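Side-chain contacts in beta-galactosidase (Geobacillus stearothermophilus, PDB 4OIF), which probably hydrolyses terminal non-reducing beta-D-galactose residues from beta-D-galactosides as a zinc-binding trimeric enzyme of glycoside hydrolase family 42: residues W96-Q99 and V104-V107; A109-Q114 and L167-F172; H122-S127 and K225-D230; N157-E162 and E237-P242; E162-L167 and I206-P211. One frame throughout, in Å; residues are numbered along the deposited sequence.

Interaction 1: W96-Q99 and V104-V107; sequences WLSQ and VLRV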
# COMPACT_ATOMS: atom_id res chain seq x y z
N TRP A 96 -1.09 34.22 -9.00
CA TRP A 96 -1.93 35.05 -9.88
C TRP A 96 -2.00 34.42 -11.26
O TRP A 96 -3.06 34.41 -11.89
CB TRP A 96 -1.45 36.52 -9.98
CG TRP A 96 -0.01 36.79 -10.39
CD1 TRP A 96 1.02 37.14 -9.57
CD2 TRP A 96 0.53 36.79 -11.72
NE1 TRP A 96 2.17 37.32 -10.28
CE2 TRP A 96 1.90 37.12 -11.61
CE3 TRP A 96 -0.00 36.54 -12.99
CZ2 TRP A 96 2.74 37.19 -12.72
CZ3 TRP A 96 0.83 36.62 -14.09
CH2 TRP A 96 2.19 36.94 -13.95
N LEU A 97 -0.88 33.84 -11.68
CA LEU A 97 -0.78 33.26 -13.01
C LEU A 97 -1.68 32.04 -13.16
O LEU A 97 -2.42 31.93 -14.12
CB LEU A 97 0.67 32.91 -13.32
CG LEU A 97 1.06 32.97 -14.79
CD1 LEU A 97 2.56 33.24 -14.94
CD2 LEU A 97 0.65 31.70 -15.55
N SER A 98 -1.59 31.11 -12.22
CA SER A 98 -2.51 29.98 -12.21
C SER A 98 -3.95 30.48 -12.20
O SER A 98 -4.81 29.93 -12.89
CB SER A 98 -2.25 29.06 -11.00
OG SER A 98 -0.93 28.55 -10.99
N GLN A 99 -4.22 31.53 -11.42
CA GLN A 99 -5.60 31.95 -11.25
C GLN A 99 -6.20 32.53 -12.52
O GLN A 99 -7.34 32.23 -12.88
CB GLN A 99 -5.72 32.96 -10.11
CG GLN A 99 -7.15 33.28 -9.71
CD GLN A 99 -7.23 34.29 -8.58
OE1 GLN A 99 -6.56 35.33 -8.60
NE2 GLN A 99 -8.05 34.00 -7.58
N VAL A 104 -2.46 26.59 -17.52
CA VAL A 104 -1.08 26.26 -17.19
C VAL A 104 -1.02 25.17 -16.13
O VAL A 104 0.06 24.67 -15.82
CB VAL A 104 -0.30 27.49 -16.68
CG1 VAL A 104 -0.33 28.61 -17.71
CG2 VAL A 104 -0.85 27.94 -15.33
N LEU A 105 -2.17 24.84 -15.55
CA LEU A 105 -2.24 23.78 -14.55
C LEU A 105 -2.33 22.43 -15.25
O LEU A 105 -3.01 22.31 -16.26
CB LEU A 105 -3.44 24.00 -13.62
CG LEU A 105 -3.34 25.24 -12.72
CD1 LEU A 105 -4.59 25.49 -11.88
CD2 LEU A 105 -2.11 25.17 -11.81
N ARG A 106 -1.65 21.42 -14.71
CA ARG A 106 -1.62 20.09 -15.32
C ARG A 106 -2.91 19.28 -15.18
O ARG A 106 -3.66 19.42 -14.22
CB ARG A 106 -0.48 19.26 -14.73
CG ARG A 106 0.90 19.68 -15.16
CD ARG A 106 1.96 18.82 -14.45
NE ARG A 106 3.29 18.99 -15.05
CZ ARG A 106 4.40 18.43 -14.59
NH1 ARG A 106 4.35 17.65 -13.50
NH2 ARG A 106 5.56 18.63 -15.21
N VAL A 107 -3.13 18.43 -16.16
CA VAL A 107 -4.12 17.37 -16.05
C VAL A 107 -3.33 16.08 -15.88
O VAL A 107 -2.51 15.76 -16.75
CB VAL A 107 -5.02 17.31 -17.29
CG1 VAL A 107 -5.94 16.13 -17.21
CG2 VAL A 107 -5.80 18.60 -17.45

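Interaction 2: A109-Q114 and L167-F172; sequences AARVRQ and LCQEAF. With ZN (zinc ion), chain D.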
# COMPACT_ATOMS: atom_id res chain seq x y z
N ALA A 109 -2.57 11.84 -15.25
CA ALA A 109 -2.84 10.69 -16.11
C ALA A 109 -4.30 10.25 -16.00
O ALA A 109 -4.90 9.84 -17.00
CB ALA A 109 -1.91 9.54 -15.77
N ALA A 110 -4.86 10.36 -14.80
CA ALA A 110 -6.26 9.99 -14.54
C ALA A 110 -7.23 11.05 -15.02
O ALA A 110 -8.41 10.99 -14.71
CB ALA A 110 -6.48 9.72 -13.07
N ARG A 111 -6.70 12.04 -15.75
CA ARG A 111 -7.46 13.14 -16.33
C ARG A 111 -8.05 14.13 -15.29
O ARG A 111 -8.98 14.88 -15.57
CB ARG A 111 -8.56 12.60 -17.25
CG ARG A 111 -8.05 11.62 -18.33
CD ARG A 111 -6.80 12.13 -19.03
NE ARG A 111 -6.65 11.61 -20.38
CZ ARG A 111 -5.70 10.75 -20.76
NH1 ARG A 111 -4.80 10.32 -19.87
NH2 ARG A 111 -5.65 10.34 -22.02
N VAL A 112 -7.47 14.15 -14.09
CA VAL A 112 -7.82 15.16 -13.10
C VAL A 112 -7.02 16.45 -13.32
O VAL A 112 -5.79 16.44 -13.42
CB VAL A 112 -7.55 14.65 -11.67
CG1 VAL A 112 -7.88 15.73 -10.66
CG2 VAL A 112 -8.35 13.40 -11.40
N ARG A 113 -7.73 17.57 -13.40
CA ARG A 113 -7.08 18.87 -13.41
C ARG A 113 -6.59 19.22 -12.00
O ARG A 113 -7.33 19.12 -11.02
CB ARG A 113 -8.03 19.96 -13.92
CG ARG A 113 -7.40 21.34 -13.96
CD ARG A 113 -6.43 21.49 -15.13
NE ARG A 113 -7.13 21.57 -16.41
CZ ARG A 113 -6.57 21.93 -17.56
NH1 ARG A 113 -5.28 22.25 -17.61
NH2 ARG A 113 -7.29 21.98 -18.67
N GLN A 114 -5.33 19.62 -11.91
CA GLN A 114 -4.74 19.96 -10.64
C GLN A 114 -5.08 21.39 -10.22
O GLN A 114 -5.38 22.23 -11.06
CB GLN A 114 -3.22 19.81 -10.72
CG GLN A 114 -2.78 18.47 -11.25
CD GLN A 114 -2.97 17.35 -10.25
OE1 GLN A 114 -2.28 17.29 -9.24
NE2 GLN A 114 -3.92 16.47 -10.53
N LEU A 167 -4.75 20.06 -24.78
CA LEU A 167 -3.68 20.72 -25.51
C LEU A 167 -2.55 19.73 -25.76
O LEU A 167 -2.05 19.58 -26.89
CB LEU A 167 -3.17 21.91 -24.71
CG LEU A 167 -4.19 23.03 -24.49
CD1 LEU A 167 -3.50 24.28 -23.98
CD2 LEU A 167 -4.94 23.31 -25.78
N CYS A 168 -2.17 19.04 -24.70
CA CYS A 168 -1.15 18.01 -24.75
C CYS A 168 -1.58 16.79 -25.58
O CYS A 168 -0.74 16.16 -26.22
CB CYS A 168 -0.78 17.58 -23.33
SG CYS A 168 0.16 18.87 -22.39
N GLN A 169 -2.87 16.46 -25.58
CA GLN A 169 -3.36 15.35 -26.38
C GLN A 169 -3.18 15.69 -27.85
O GLN A 169 -2.73 14.85 -28.66
CB GLN A 169 -4.84 15.05 -26.10
CG GLN A 169 -5.15 14.67 -24.65
CD GLN A 169 -4.56 13.34 -24.26
OE1 GLN A 169 -4.36 12.47 -25.10
NE2 GLN A 169 -4.28 13.17 -22.97
N GLU A 170 -3.53 16.93 -28.19
CA GLU A 170 -3.39 17.34 -29.58
C GLU A 170 -1.92 17.38 -29.98
O GLU A 170 -1.56 16.91 -31.07
CB GLU A 170 -4.07 18.69 -29.82
CG GLU A 170 -5.46 18.54 -30.44
CD GLU A 170 -5.46 17.64 -31.69
OE1 GLU A 170 -4.50 17.74 -32.50
OE2 GLU A 170 -6.40 16.84 -31.87
N ALA A 171 -1.07 17.91 -29.10
CA ALA A 171 0.36 17.96 -29.38
C ALA A 171 0.99 16.55 -29.55
O ALA A 171 1.88 16.35 -30.38
CB ALA A 171 1.09 18.74 -28.28
N PHE A 172 0.52 15.60 -28.75
CA PHE A 172 0.93 14.20 -28.84
C PHE A 172 0.50 13.60 -30.18
O PHE A 172 1.26 12.89 -30.82
CB PHE A 172 0.35 13.38 -27.68
CG PHE A 172 0.77 11.94 -27.66
CD1 PHE A 172 2.11 11.59 -27.79
CD2 PHE A 172 -0.18 10.93 -27.48
CE1 PHE A 172 2.50 10.25 -27.76
CE2 PHE A 172 0.20 9.60 -27.45
CZ PHE A 172 1.54 9.25 -27.59
ZN ZN D . -1.09 20.02 -20.94

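Interaction 3: H122-S127 and K225-D230; sequences HCFTSS and KRFVTD. With ZN (zinc ion), chain D.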
# COMPACT_ATOMS: atom_id res chain seq x y z
N HIS A 122 3.93 22.63 -14.31
CA HIS A 122 3.20 23.33 -15.36
C HIS A 122 2.86 22.41 -16.53
O HIS A 122 3.58 21.45 -16.80
CB HIS A 122 4.05 24.48 -15.87
CG HIS A 122 5.34 24.04 -16.49
ND1 HIS A 122 6.43 23.65 -15.73
CD2 HIS A 122 5.70 23.89 -17.78
CE1 HIS A 122 7.42 23.31 -16.54
NE2 HIS A 122 7.00 23.45 -17.79
N CYS A 123 1.79 22.73 -17.24
CA CYS A 123 1.50 22.11 -18.52
C CYS A 123 2.61 22.47 -19.51
O CYS A 123 2.86 23.66 -19.74
CB CYS A 123 0.11 22.57 -19.03
SG CYS A 123 -0.22 22.31 -20.81
N PHE A 124 3.27 21.49 -20.10
CA PHE A 124 4.40 21.82 -20.96
C PHE A 124 3.95 22.23 -22.40
O PHE A 124 4.78 22.61 -23.24
CB PHE A 124 5.41 20.66 -21.06
CG PHE A 124 4.80 19.29 -21.29
CD1 PHE A 124 3.84 19.11 -22.25
CD2 PHE A 124 5.35 18.16 -20.67
CE1 PHE A 124 3.33 17.87 -22.52
CE2 PHE A 124 4.85 16.89 -20.91
CZ PHE A 124 3.81 16.75 -21.87
N THR A 125 2.64 22.20 -22.68
CA THR A 125 2.15 22.57 -24.02
C THR A 125 1.61 24.00 -24.05
O THR A 125 1.77 24.71 -25.04
CB THR A 125 1.05 21.59 -24.52
OG1 THR A 125 1.62 20.30 -24.80
CG2 THR A 125 0.42 22.10 -25.82
N SER A 126 0.97 24.43 -22.96
CA SER A 126 0.34 25.76 -22.86
C SER A 126 1.12 26.90 -23.54
O SER A 126 2.29 27.14 -23.22
CB SER A 126 0.11 26.11 -21.40
OG SER A 126 -0.06 27.50 -21.22
N SER A 127 0.47 27.60 -24.47
CA SER A 127 1.15 28.67 -25.19
C SER A 127 1.35 29.87 -24.27
O SER A 127 2.34 30.62 -24.40
CB SER A 127 0.36 29.08 -26.44
OG SER A 127 -0.93 29.53 -26.11
N LYS A 225 6.21 8.38 -23.31
CA LYS A 225 7.40 8.84 -22.59
C LYS A 225 8.33 9.66 -23.50
O LYS A 225 8.85 10.71 -23.10
CB LYS A 225 8.13 7.66 -21.95
CG LYS A 225 7.34 7.02 -20.82
CD LYS A 225 8.11 5.87 -20.16
CE LYS A 225 7.36 5.33 -18.95
NZ LYS A 225 6.37 4.25 -19.27
N ARG A 226 8.52 9.19 -24.73
CA ARG A 226 9.35 9.91 -25.70
C ARG A 226 8.78 11.30 -25.96
O ARG A 226 9.51 12.28 -26.01
CB ARG A 226 9.46 9.15 -27.01
CG ARG A 226 10.28 7.87 -26.96
CD ARG A 226 10.07 7.04 -28.22
NE ARG A 226 11.04 5.96 -28.34
CZ ARG A 226 10.76 4.73 -28.78
NH1 ARG A 226 9.52 4.41 -29.13
NH2 ARG A 226 11.72 3.82 -28.85
N PHE A 227 7.47 11.40 -26.11
CA PHE A 227 6.84 12.68 -26.35
C PHE A 227 6.99 13.58 -25.15
O PHE A 227 7.13 14.78 -25.29
CB PHE A 227 5.36 12.54 -26.69
CG PHE A 227 4.60 13.83 -26.56
CD1 PHE A 227 4.65 14.79 -27.55
CD2 PHE A 227 3.85 14.10 -25.43
CE1 PHE A 227 3.96 15.98 -27.42
CE2 PHE A 227 3.16 15.28 -25.30
CZ PHE A 227 3.21 16.23 -26.30
N VAL A 228 6.93 13.02 -23.95
CA VAL A 228 7.09 13.81 -22.74
C VAL A 228 8.48 14.44 -22.74
O VAL A 228 8.63 15.65 -22.47
CB VAL A 228 6.86 12.94 -21.48
CG1 VAL A 228 7.35 13.67 -20.23
CG2 VAL A 228 5.38 12.55 -21.37
N THR A 229 9.48 13.62 -23.06
CA THR A 229 10.83 14.16 -23.20
C THR A 229 10.92 15.27 -24.26
O THR A 229 11.39 16.38 -23.97
CB THR A 229 11.84 13.05 -23.56
OG1 THR A 229 12.09 12.26 -22.39
CG2 THR A 229 13.16 13.66 -24.04
N ASP A 230 10.44 14.99 -25.46
CA ASP A 230 10.49 15.96 -26.55
C ASP A 230 9.77 17.26 -26.22
O ASP A 230 10.27 18.34 -26.50
CB ASP A 230 9.91 15.37 -27.83
CG ASP A 230 10.90 14.49 -28.57
OD1 ASP A 230 12.09 14.48 -28.18
OD2 ASP A 230 10.50 13.80 -29.53
ZN ZN D . -1.09 20.02 -20.94

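Interaction 4: N157-E162 and E237-P242; sequences NEYGGE and ENEIVP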
# COMPACT_ATOMS: atom_id res chain seq x y z
N ASN A 157 14.03 24.51 -13.15
CA ASN A 157 14.57 23.68 -12.09
C ASN A 157 14.00 22.26 -12.09
O ASN A 157 12.78 22.07 -12.06
CB ASN A 157 14.31 24.34 -10.74
CG ASN A 157 15.09 23.70 -9.63
OD1 ASN A 157 16.28 23.98 -9.45
ND2 ASN A 157 14.45 22.80 -8.89
N GLU A 158 14.91 21.28 -12.11
CA GLU A 158 14.56 19.85 -12.06
C GLU A 158 13.34 19.49 -12.90
O GLU A 158 12.34 18.99 -12.37
CB GLU A 158 14.34 19.41 -10.60
CG GLU A 158 15.62 19.34 -9.78
CD GLU A 158 15.47 18.60 -8.46
OE1 GLU A 158 14.39 18.67 -7.83
OE2 GLU A 158 16.46 17.93 -8.06
N TYR A 159 13.41 19.80 -14.20
CA TYR A 159 12.37 19.44 -15.17
C TYR A 159 11.84 18.03 -14.95
O TYR A 159 12.61 17.11 -14.69
CB TYR A 159 12.91 19.54 -16.59
CG TYR A 159 12.98 20.91 -17.20
CD1 TYR A 159 11.83 21.71 -17.32
CD2 TYR A 159 14.18 21.40 -17.72
CE1 TYR A 159 11.89 22.97 -17.91
CE2 TYR A 159 14.25 22.66 -18.30
CZ TYR A 159 13.11 23.44 -18.40
OH TYR A 159 13.18 24.68 -18.99
N GLY A 160 10.53 17.85 -15.08
CA GLY A 160 9.95 16.55 -14.82
C GLY A 160 8.45 16.57 -14.70
O GLY A 160 7.85 17.60 -14.36
N GLY A 161 7.84 15.43 -14.98
CA GLY A 161 6.39 15.30 -14.93
C GLY A 161 5.76 15.40 -16.30
O GLY A 161 6.41 15.73 -17.30
N GLU A 162 4.46 15.13 -16.36
CA GLU A 162 3.77 15.17 -17.63
C GLU A 162 2.40 15.82 -17.49
O GLU A 162 1.93 16.06 -16.37
CB GLU A 162 3.65 13.76 -18.21
CG GLU A 162 3.19 12.71 -17.21
CD GLU A 162 3.42 11.30 -17.72
OE1 GLU A 162 4.59 10.88 -17.85
OE2 GLU A 162 2.41 10.60 -17.99
N GLU A 237 13.73 24.96 -25.00
CA GLU A 237 14.24 25.72 -26.13
C GLU A 237 13.50 27.03 -26.20
O GLU A 237 14.09 28.12 -26.39
CB GLU A 237 14.08 24.92 -27.43
CG GLU A 237 15.05 23.75 -27.55
CD GLU A 237 16.48 24.23 -27.79
OE1 GLU A 237 16.63 25.39 -28.23
OE2 GLU A 237 17.45 23.45 -27.54
N ASN A 238 12.19 26.92 -26.00
CA ASN A 238 11.38 28.11 -25.94
C ASN A 238 11.86 29.06 -24.86
O ASN A 238 11.94 30.27 -25.10
CB ASN A 238 9.92 27.79 -25.70
CG ASN A 238 9.07 29.02 -25.76
OD1 ASN A 238 8.77 29.50 -26.85
ND2 ASN A 238 8.70 29.55 -24.60
N GLU A 239 12.16 28.51 -23.69
CA GLU A 239 12.71 29.31 -22.58
C GLU A 239 13.97 30.03 -23.01
O GLU A 239 14.13 31.22 -22.74
CB GLU A 239 13.03 28.44 -21.36
CG GLU A 239 11.86 28.13 -20.44
CD GLU A 239 12.27 28.15 -18.98
OE1 GLU A 239 12.14 27.11 -18.30
OE2 GLU A 239 12.74 29.20 -18.51
N ILE A 240 14.88 29.33 -23.67
CA ILE A 240 16.21 29.87 -23.87
C ILE A 240 16.37 30.74 -25.10
O ILE A 240 17.44 31.29 -25.30
CB ILE A 240 17.26 28.77 -23.95
CG1 ILE A 240 17.06 27.97 -25.25
CG2 ILE A 240 17.21 27.90 -22.70
CD1 ILE A 240 18.15 26.93 -25.52
N VAL A 241 15.33 30.85 -25.93
CA VAL A 241 15.47 31.77 -27.08
C VAL A 241 16.13 33.14 -26.75
O VAL A 241 17.15 33.51 -27.37
CB VAL A 241 14.10 32.02 -27.75
CG1 VAL A 241 14.18 33.24 -28.66
CG2 VAL A 241 13.68 30.79 -28.53
N PRO A 242 15.61 33.89 -25.76
CA PRO A 242 16.23 35.20 -25.51
C PRO A 242 17.60 35.09 -24.85
O PRO A 242 18.42 36.00 -24.93
CB PRO A 242 15.24 35.88 -24.56
CG PRO A 242 14.62 34.74 -23.81
CD PRO A 242 14.50 33.61 -24.82

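Interaction 5: E162-L167 and I206-P211; sequences ECHCNL and IESPSP. With ZN (zinc ion), chain D.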
# COMPACT_ATOMS: atom_id res chain seq x y z
N GLU A 162 4.46 15.13 -16.36
CA GLU A 162 3.77 15.17 -17.63
C GLU A 162 2.40 15.82 -17.49
O GLU A 162 1.93 16.06 -16.37
CB GLU A 162 3.65 13.76 -18.21
CG GLU A 162 3.19 12.71 -17.21
CD GLU A 162 3.42 11.30 -17.72
OE1 GLU A 162 4.59 10.88 -17.85
OE2 GLU A 162 2.41 10.60 -17.99
N CYS A 163 1.79 16.13 -18.62
CA CYS A 163 0.45 16.67 -18.62
C CYS A 163 -0.37 15.99 -19.71
O CYS A 163 0.15 15.66 -20.78
CB CYS A 163 0.47 18.19 -18.83
SG CYS A 163 -1.17 18.94 -18.78
N HIS A 164 -1.65 15.77 -19.42
CA HIS A 164 -2.54 14.99 -20.27
C HIS A 164 -3.76 15.79 -20.71
O HIS A 164 -4.74 15.21 -21.16
CB HIS A 164 -3.01 13.73 -19.54
CG HIS A 164 -1.91 12.81 -19.14
ND1 HIS A 164 -1.61 11.67 -19.84
CD2 HIS A 164 -1.06 12.85 -18.09
CE1 HIS A 164 -0.60 11.05 -19.26
NE2 HIS A 164 -0.25 11.74 -18.19
N CYS A 165 -3.71 17.10 -20.56
CA CYS A 165 -4.82 17.96 -20.97
C CYS A 165 -5.04 17.86 -22.48
O CYS A 165 -4.24 17.24 -23.19
CB CYS A 165 -4.56 19.41 -20.55
SG CYS A 165 -3.37 20.29 -21.55
N ASN A 166 -6.11 18.49 -22.96
CA ASN A 166 -6.45 18.34 -24.38
C ASN A 166 -5.43 19.03 -25.29
O ASN A 166 -5.23 18.59 -26.44
CB ASN A 166 -7.87 18.85 -24.64
CG ASN A 166 -8.94 17.96 -24.00
OD1 ASN A 166 -8.75 16.74 -23.84
ND2 ASN A 166 -10.07 18.55 -23.65
N LEU A 167 -4.75 20.06 -24.78
CA LEU A 167 -3.68 20.72 -25.51
C LEU A 167 -2.55 19.73 -25.76
O LEU A 167 -2.05 19.58 -26.89
CB LEU A 167 -3.17 21.91 -24.71
CG LEU A 167 -4.19 23.03 -24.49
CD1 LEU A 167 -3.50 24.28 -23.98
CD2 LEU A 167 -4.94 23.31 -25.78
N ILE A 206 -6.54 8.31 -30.80
CA ILE A 206 -5.36 8.10 -29.97
C ILE A 206 -5.24 9.12 -28.84
O ILE A 206 -5.18 10.32 -29.09
CB ILE A 206 -4.09 8.14 -30.82
CG1 ILE A 206 -4.16 7.07 -31.91
CG2 ILE A 206 -2.86 7.98 -29.93
CD1 ILE A 206 -3.12 7.19 -33.00
N GLU A 207 -5.25 8.66 -27.60
CA GLU A 207 -4.98 9.54 -26.47
C GLU A 207 -3.84 8.96 -25.63
O GLU A 207 -3.48 7.80 -25.79
CB GLU A 207 -6.25 9.75 -25.61
CG GLU A 207 -7.26 8.59 -25.60
CD GLU A 207 -8.68 9.02 -25.21
OE1 GLU A 207 -9.47 8.16 -24.75
OE2 GLU A 207 -9.01 10.21 -25.38
N SER A 208 -3.28 9.79 -24.77
CA SER A 208 -2.20 9.35 -23.89
C SER A 208 -2.67 8.20 -23.00
O SER A 208 -3.86 8.08 -22.72
CB SER A 208 -1.71 10.51 -23.03
OG SER A 208 -2.76 10.93 -22.18
N PRO A 209 -1.73 7.35 -22.57
CA PRO A 209 -2.07 6.24 -21.68
C PRO A 209 -2.65 6.72 -20.36
O PRO A 209 -2.36 7.83 -19.92
CB PRO A 209 -0.73 5.53 -21.47
CG PRO A 209 0.29 6.59 -21.73
CD PRO A 209 -0.29 7.38 -22.85
N SER A 210 -3.49 5.89 -19.74
CA SER A 210 -4.17 6.29 -18.53
C SER A 210 -4.60 5.11 -17.67
O SER A 210 -5.03 4.08 -18.19
CB SER A 210 -5.40 7.13 -18.87
OG SER A 210 -6.08 7.47 -17.68
N PRO A 211 -4.48 5.27 -16.35
CA PRO A 211 -4.98 4.29 -15.38
C PRO A 211 -6.48 4.04 -15.54
O PRO A 211 -6.98 3.00 -15.10
CB PRO A 211 -4.66 4.94 -14.03
CG PRO A 211 -4.44 6.40 -14.34
CD PRO A 211 -3.80 6.39 -15.69
ZN ZN D . -1.09 20.02 -20.94

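Interaction 1: W96-Q99 and V104-V107
Leu97 and Val104 carry the aliphatic half of this contact, in which the helix 95-100 meets the chain that has just turned back from it. Their side chains meet at about a right angle: methyl CD2 of Leu97 lies 3.9 Å from CG1 of Val104 and is almost as near to CG2, so a single methyl is set against the fork of the valine. With CG anti to the backbone N (chi1 -150°), Leu97 swings that branch across to Val104. The same CG2 of Val104 also reaches the helix backbone, 4.1 Å from CA of Ser98. Tyr129 of the helix 127-144 packs on both Leu97 and Val104.

The second kind of meeting joins unlike groups. Methyl CD2 of Leu105 comes within 3.7 Å of Ser98 OG and rests beside Ser98 CB. This is plain van der Waals contact, since a methyl offers no hydrogen bond; Ser98 OG has its polar partner in His116 ND1.

No hydrogen bond passes between 96-99 and 104-107. The turn is therefore joined here by packing of methyl groups against one another and against Ser98, with no directional bond, while the backbone of Val104 keeps its bond to Cys123, one of the zinc ligands.

Interaction 2: A109-Q114 and L167-F172
Arg111 and Gln169 mark the closest approach of the two backbones, yet their CA atoms stand 11.1 Å apart, and 109-114 and 167-172 meet only through these two long side chains. Arg111 has a left-handed backbone conformation. Its side chain and that of Gln169 come from opposite directions, each bent at chi2 (-46° and -67°), and the nitrogen end of the Gln169 amide, NE2, lies over one face of the guanidinium, toward its rim, with the two planes 30° apart. The closest pair is Gln169 NE2 and Arg111 NH2, at 3.3 Å. Both atoms are donors, so this is face packing and not a hydrogen bond.

Both nitrogens have acceptors elsewhere, which fits two donors lying this close. Arg111 NH1 turns back to Ala109 O at 2.9 Å, the oxygen lying somewhat out of the guanidinium plane, and Arg111 NH2 bonds to Ser208 O; Gln169 NE2 bonds to His164 O and Ser208 OG.

One residue before Gln169, Cys168 SG binds the zinc ion at 2.2 Å. It belongs to a four-cysteine site completed by Cys123, Cys163 and Cys165, so the start of the helix carries a metal ligand and the Arg111 partner side by side.

An alanine in place of Arg111 would remove the guanidinium, and this would probably uncover one side of the Gln169 amide and leave Ser208 O and Ala109 O without these donors. On the assembly side, Leu115 of the third subunit packs on Arg111.

Interaction 3: H122-S127 and K225-D230
Phe124 meets two neighbouring residues of the helix 218-246 with the far end of its ring. Its atoms CZ and CE1 gather round a single carbon of Phe227: Phe124 CZ and CE1 each lie 3.8 Å from Phe227 CE2. The ring planes stand 79° apart and the centroids 5.7 Å, an oblique meeting of two aromatic groups. On the next residue, methyl CG1 of Val228 approaches Phe124 CE2 to 4.1 Å, the two side chains crossing at about a right angle. Cys168 also touches the Phe124 ring.

Phe124 takes the crowded position between its own backbone N and carbonyl carbon (chi1 46°), which sends the ring toward the helix. The chain that bears it is fixed in turn by zinc. Cys123 SG binds the metal at 2.5 Å in the Cys4 site, and the backbone N of Ser126 donates to the same sulfur at 3.2 Å.

With an alanine here in place of the phenylalanine, a gap is likely to open between the zinc loop and the helix, leaving Phe227 and Val228 without their aromatic partner.

Farther out, Thr125 OG1 is bonded to Gln231 NE2, and Ser126 serves as N-cap of the helix 127-144, its OG also bonded to Glu103 OE2.

Interaction 4: N157-E162 and E237-P242
Tyr159 reaches over to the helix 218-246 and meets Glu239 with its phenol hydroxyl, the two side chains coming from opposite directions. The OH donates a hydrogen bond to Glu239 OE1 at 2.7 Å. Ring and carboxylate planes are turned 81° against each other, and the hydroxyl arrives from above the carboxylate plane, 43° out of it. Nothing else of Tyr159 comes as near; its CZ is already 3.8 Å from Glu239 OE1.

The glutamate is bent at chi2 (-142°), away from a fully staggered arrangement, which fits a group drawn into several bonds at once. Ser90 OG shares OE1 with the tyrosine, while OE2 is hydrogen-bonded to Asn137 ND2 and Thr88 OG1. Four polar partners thus surround a buried carboxylate and hold its rotation, which is likely to stabilise its negative charge away from solvent. The Tyr159 ring packs among Thr232, Phe235 and Phe236 of the same helix and Thr254 of the strand 252-259.

Just before Tyr159 come Asn157 and Glu158, the predicted substrate ligand and proton donor. An Asn-Glu pair following the fourth strand, here 150-154, is characteristic of the clan A glycoside hydrolases, TIM-barrel enzymes that include family 42. The bond to Glu239 therefore ties the loop just beyond the probable acid-base residue to a helix of the barrel wall.

Interaction 5: E162-L167 and I206-P211
The four-cysteine zinc site holds His164 between two of its ligands and presents it to Ser208. On one side of the histidine in the sequence Cys163 SG binds the metal, on the other Cys165 SG, each sulfur at 2.4 Å from the zinc ion. CB of both cysteines points away from 206-211, whereas that of His164 points toward it, so the metal side and the contact side of this short run of chain are distinct.

His164 ND1 and Ser208 OG share a hydrogen bond of 2.7 Å that is almost straight, at 174°, with the hydroxyl at the ring edge and close to the ring plane. Ser208 OG stands between its own backbone N and carbonyl carbon (chi1 64°), a rotation that sets it against the imidazole. CE1 of the ring lies 3.7 Å from Pro209 O, a looser contact.

At the far nitrogen, His164 NE2 gives a weak bond to Glu162 OE2 at 2.9 Å, poorly aligned at 128°. The imidazole is thus engaged at both nitrogens, which would limit its turning. The ring of Trp224 stacks on it, and Trp224 NE1 bonds to Glu162 OE2, joining histidine, glutamate and tryptophan in one small network.

Cys165 is at the same time the N-cap of the helix 166-179. The loop 206-211 runs among three helices: Trp224 of the helix 218-246 touches Ser208 and Pro209 too, while Ile206 packs on Leu176 of the helix 166-179 and on Leu184 and Leu187 of the helix 184-191.

How the interactions relate
From the N terminus, interaction 1 closes a short turn behind the helix 95-100 and is finished before the others begin. Interaction 2 then opens a loop from 109-114 to the helix 166-179, and it crosses interactions 3, 4 and 5. Interactions 3 and 4 cross each other as well, both ending on the helix 218-246, about 10 Å apart between centres. Interaction 5 is nested inside both of them; it shares Glu162 with interaction 4 and Leu167 with interaction 2. Interactions 2, 3 and 5 together supply all four zinc ligands, so the metal ties together three interlaced loops, and interaction 4 extends this region toward the predicted active site.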